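Local coordinates for sugar fermentation stimulation protein homolog (PDB 4DA2), which probably binds DNA and joins an OB-fold domain to a calcium-binding nuclease-like domain of the PD-(D/E)xK type, at residues A[76-79]-A[83-86]; A[37-42]-A[132-137]. The protein carries 1 engineered substitution. One frame throughout, in Å; residues are numbered along the deposited sequence.

How the contacts relate
After a first strand, 2-6, that joins the sheet of the PD-(D/E)xK domain, the chain runs through the strands of the OB domain. The loop 37-42 follows strand 31-36 and is one side of contact 2. Strand 75-78 then leads through a short turn into helix 81-93, and contact 1 closes this turn between 76-79 and 83-86. Much later, strand 127-139 brings 132-137 back to the 37-42 loop, so contact 2 closes a far longer loop that holds all of contact 1. The two contacts touch: Ile79 O meets Asn39 ND2 at 2.7 Å, and Gln84 NE2 meets Ser134 OG at 3.0 Å. Together they tie the two domains at their junction.

Contact 1: residues A[76-79]-A[83-86]; sequences IAII and LQGK
Ile78 packs against Leu83 and Gln84 where the last strand of the OB domain turns into the first helix of the PD-(D/E)xK domain. A short turn links strand 75-78 to helix 81-93 here, at the domain junction, and all the residues that touch are buried. The apolar half is made by one methyl group. Ile78 CG2 lies 3.9 Å from Leu83 CD2. Leu83 CB and CG stand at much the same distance, so the methyl rests along the side of the leucine rather than on its end. The two side chains cross at about a right angle. Leu83 takes CG anti to its own nitrogen (chi1 -176°), which sends the branch toward the strand. Ile221 of strand 220-229 touches both Ile78 and Leu83 and extends this apolar patch. The same methyl of Ile78 also meets the aliphatic part of Gln84, with CG2 4.0 Å from Gln84 CG.

The polar half belongs to Gln84. Its chain is extended beyond CG and carries the amide across to the end of the strand. There Gln84 NE2 gives a hydrogen bond to Ile78 O at 2.9 Å. The carbonyl oxygen lies almost in the plane of the amide. Relative to the carbonyl of Ile78, the donor is tilted 29° from the carbonyl plane. The same NE2 also bonds Ser134 OG. A leucine here would probably leave Ile78 O without this donor and remove the bond to Ser134 OG, because its methyls end about where CD now lies and carry no N-H. At the start of the helix segment, Leu83 N is hydrogen-bonded to Asp80 OD2. The N-H of Gln84 NE2 points well at its acceptor, with an angle of 158° at the hydrogen to Ile78 O.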
# COMPACT_ATOMS: atom_id res chain seq x y z
N ILE A 76 9.35 9.37 6.11
CA ILE A 76 7.89 9.33 6.19
C ILE A 76 7.35 7.96 5.75
O ILE A 76 7.66 7.51 4.64
CB ILE A 76 7.26 10.42 5.32
CG1 ILE A 76 7.68 11.81 5.85
CG2 ILE A 76 5.72 10.28 5.36
CD1 ILE A 76 7.47 12.97 4.84
N ALA A 77 6.55 7.31 6.61
CA ALA A 77 5.82 6.08 6.24
C ALA A 77 4.58 6.53 5.46
O ALA A 77 3.86 7.42 5.90
CB ALA A 77 5.40 5.33 7.47
N ILE A 78 4.32 5.91 4.31
CA ILE A 78 3.18 6.33 3.49
C ILE A 78 2.01 5.42 3.85
O ILE A 78 2.01 4.22 3.51
CB ILE A 78 3.49 6.26 1.97
CG1 ILE A 78 4.67 7.18 1.61
CG2 ILE A 78 2.21 6.61 1.19
CD1 ILE A 78 5.23 7.02 0.17
N ILE A 79 1.01 6.01 4.47
CA ILE A 79 -0.24 5.28 4.76
C ILE A 79 -1.32 5.35 3.70
O ILE A 79 -2.22 4.49 3.68
CB ILE A 79 -0.84 5.69 6.13
CG1 ILE A 79 -1.34 7.13 6.11
CG2 ILE A 79 0.19 5.42 7.24
CD1 ILE A 79 -2.62 7.34 6.93
N LEU A 83 -1.67 6.97 -2.90
CA LEU A 83 -0.31 7.35 -3.16
C LEU A 83 0.53 6.08 -3.39
O LEU A 83 1.33 6.04 -4.32
CB LEU A 83 0.28 8.17 -2.00
CG LEU A 83 1.70 8.71 -2.19
CD1 LEU A 83 1.95 9.33 -3.57
CD2 LEU A 83 2.05 9.73 -1.08
N GLN A 84 0.36 5.09 -2.52
CA GLN A 84 1.05 3.78 -2.71
C GLN A 84 0.77 3.25 -4.12
O GLN A 84 1.70 2.83 -4.82
CB GLN A 84 0.57 2.77 -1.67
CG GLN A 84 1.09 3.02 -0.26
CD GLN A 84 0.55 1.96 0.70
OE1 GLN A 84 0.03 0.93 0.26
NE2 GLN A 84 0.70 2.17 1.99
N GLY A 85 -0.49 3.28 -4.54
CA GLY A 85 -0.87 2.85 -5.87
C GLY A 85 -0.20 3.68 -6.97
O GLY A 85 0.25 3.13 -7.96
N LYS A 86 -0.09 4.99 -6.77
CA LYS A 86 0.56 5.87 -7.77
C LYS A 86 2.05 5.50 -7.88
O LYS A 86 2.61 5.49 -8.99
CB LYS A 86 0.41 7.35 -7.40
CG LYS A 86 -0.99 7.92 -7.60
CD LYS A 86 -0.93 9.45 -7.62
CE LYS A 86 -2.28 10.08 -7.93
NZ LYS A 86 -3.04 10.37 -6.70

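Contact 2: residues A[37-42]-A[132-137]. With CA (calcium ion), chain C.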
# COMPACT_ATOMS: atom_id res chain seq x y z
N ILE A 37 -8.32 10.17 5.26
CA ILE A 37 -7.49 8.99 5.49
C ILE A 37 -7.95 7.93 4.47
O ILE A 37 -9.13 7.54 4.43
CB ILE A 37 -7.65 8.46 6.95
CG1 ILE A 37 -7.06 9.44 7.97
CG2 ILE A 37 -7.04 7.03 7.08
CD1 ILE A 37 -7.55 9.20 9.42
N THR A 38 -7.03 7.47 3.62
CA THR A 38 -7.37 6.43 2.67
C THR A 38 -6.54 5.21 3.06
O THR A 38 -5.50 4.91 2.47
CB THR A 38 -7.10 6.88 1.21
OG1 THR A 38 -7.72 8.16 1.01
CG2 THR A 38 -7.65 5.89 0.19
N ASN A 39 -6.97 4.54 4.11
CA ASN A 39 -6.37 3.28 4.58
C ASN A 39 -7.34 2.70 5.61
O ASN A 39 -7.65 3.34 6.62
CB ASN A 39 -4.97 3.52 5.17
CG ASN A 39 -4.16 2.23 5.38
OD1 ASN A 39 -4.67 1.23 5.89
ND2 ASN A 39 -2.86 2.26 4.99
N THR A 40 -7.83 1.49 5.33
CA THR A 40 -8.90 0.89 6.13
C THR A 40 -8.34 0.15 7.33
O THR A 40 -9.09 -0.36 8.17
CB THR A 40 -9.79 -0.07 5.30
OG1 THR A 40 -8.96 -1.04 4.63
CG2 THR A 40 -10.63 0.70 4.29
N GLY A 41 -7.01 0.10 7.41
CA GLY A 41 -6.31 -0.46 8.57
C GLY A 41 -6.52 0.33 9.86
O GLY A 41 -6.97 1.48 9.85
N ARG A 42 -6.19 -0.29 10.99
CA ARG A 42 -6.33 0.40 12.27
C ARG A 42 -5.27 1.46 12.41
O ARG A 42 -5.53 2.51 13.00
CB ARG A 42 -6.27 -0.56 13.47
CG ARG A 42 -7.27 -1.68 13.37
CD ARG A 42 -7.72 -2.22 14.70
NE ARG A 42 -8.68 -3.29 14.45
CZ ARG A 42 -9.49 -3.83 15.35
NH1 ARG A 42 -9.49 -3.41 16.61
NH2 ARG A 42 -10.32 -4.79 14.98
N THR A 132 -2.58 -4.92 -5.19
CA THR A 132 -1.55 -4.34 -4.33
C THR A 132 -2.14 -4.11 -2.94
O THR A 132 -3.32 -3.72 -2.82
CB THR A 132 -0.92 -3.05 -4.91
OG1 THR A 132 -1.94 -2.05 -5.05
CG2 THR A 132 -0.31 -3.33 -6.28
N LYS A 133 -1.37 -4.43 -1.90
CA LYS A 133 -1.84 -4.19 -0.52
C LYS A 133 -0.87 -3.36 0.31
O LYS A 133 0.33 -3.48 0.16
CB LYS A 133 -2.08 -5.52 0.20
CG LYS A 133 -3.12 -6.40 -0.50
CD LYS A 133 -4.40 -6.44 0.27
CE LYS A 133 -5.50 -7.15 -0.50
NZ LYS A 133 -6.43 -6.10 -1.01
N SER A 134 -1.41 -2.51 1.19
CA SER A 134 -0.59 -1.73 2.11
C SER A 134 0.03 -2.63 3.17
O SER A 134 -0.68 -3.41 3.82
CB SER A 134 -1.43 -0.66 2.79
OG SER A 134 -0.64 0.10 3.71
N ALA A 135 1.34 -2.49 3.36
CA ALA A 135 2.03 -3.21 4.44
C ALA A 135 2.87 -2.27 5.27
O ALA A 135 4.09 -2.15 5.08
CB ALA A 135 2.89 -4.35 3.87
N VAL A 136 2.23 -1.56 6.19
CA VAL A 136 2.92 -0.52 6.95
C VAL A 136 2.93 -0.81 8.46
O VAL A 136 3.17 0.11 9.28
CB VAL A 136 2.44 0.92 6.59
CG1 VAL A 136 2.81 1.26 5.12
CG2 VAL A 136 0.93 1.09 6.82
N LEU A 137 2.68 -2.06 8.81
CA LEU A 137 2.82 -2.52 10.19
C LEU A 137 4.22 -3.08 10.37
O LEU A 137 4.65 -3.95 9.61
CB LEU A 137 1.75 -3.57 10.52
CG LEU A 137 1.79 -4.16 11.94
CD1 LEU A 137 1.42 -3.14 13.02
CD2 LEU A 137 0.95 -5.41 12.06
CA CA C . -5.43 -2.82 -3.37
O HOH W 1 -6.07 -3.43 -1.12
O HOH W 2 -7.94 -2.14 -3.10
O HOH W 3 -4.70 -0.57 -4.03
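Asn39 reaches from the OB-domain loop to Ser134 on the strand of the PD-(D/E)xK domain that carries part of the calcium site. Asn39 ND2 gives a weak hydrogen bond to Ser134 OG at 3.4 Å, bent to 137° at the hydrogen. Beside it, Val136 CG2 packs 4.4 Å from Asn39 ND2. The stronger partners lie just outside. Asn39 ND2 also bonds Ile79 O, and Ser134 OG bonds Gln84 NE2. The other end of the asparagine amide is fixed by an Asx turn: Gly41 N bonds Asn39 OD1 at 3.0 Å, in the carbonyl plane. Both ends of the amide are thus held, which sets its rotation.

Two residues before Ser134, Thr132 O binds one of the two calcium ions at 2.4 Å. Three waters also bind this ion, and Asp118 and Glu131 complete the site. Lys133 NZ donates to one of these waters at 2.7 Å and also bonds Glu131 OE2. The chain of Lys133 bends at chi2 (-107°) on its way there. A lysine beside a metal-bound water and acidic ligands fits the PD-(D/E)xK signature, consistent with a nuclease-like metal centre, while the domain contact itself rests on neutral amide and hydroxyl groups.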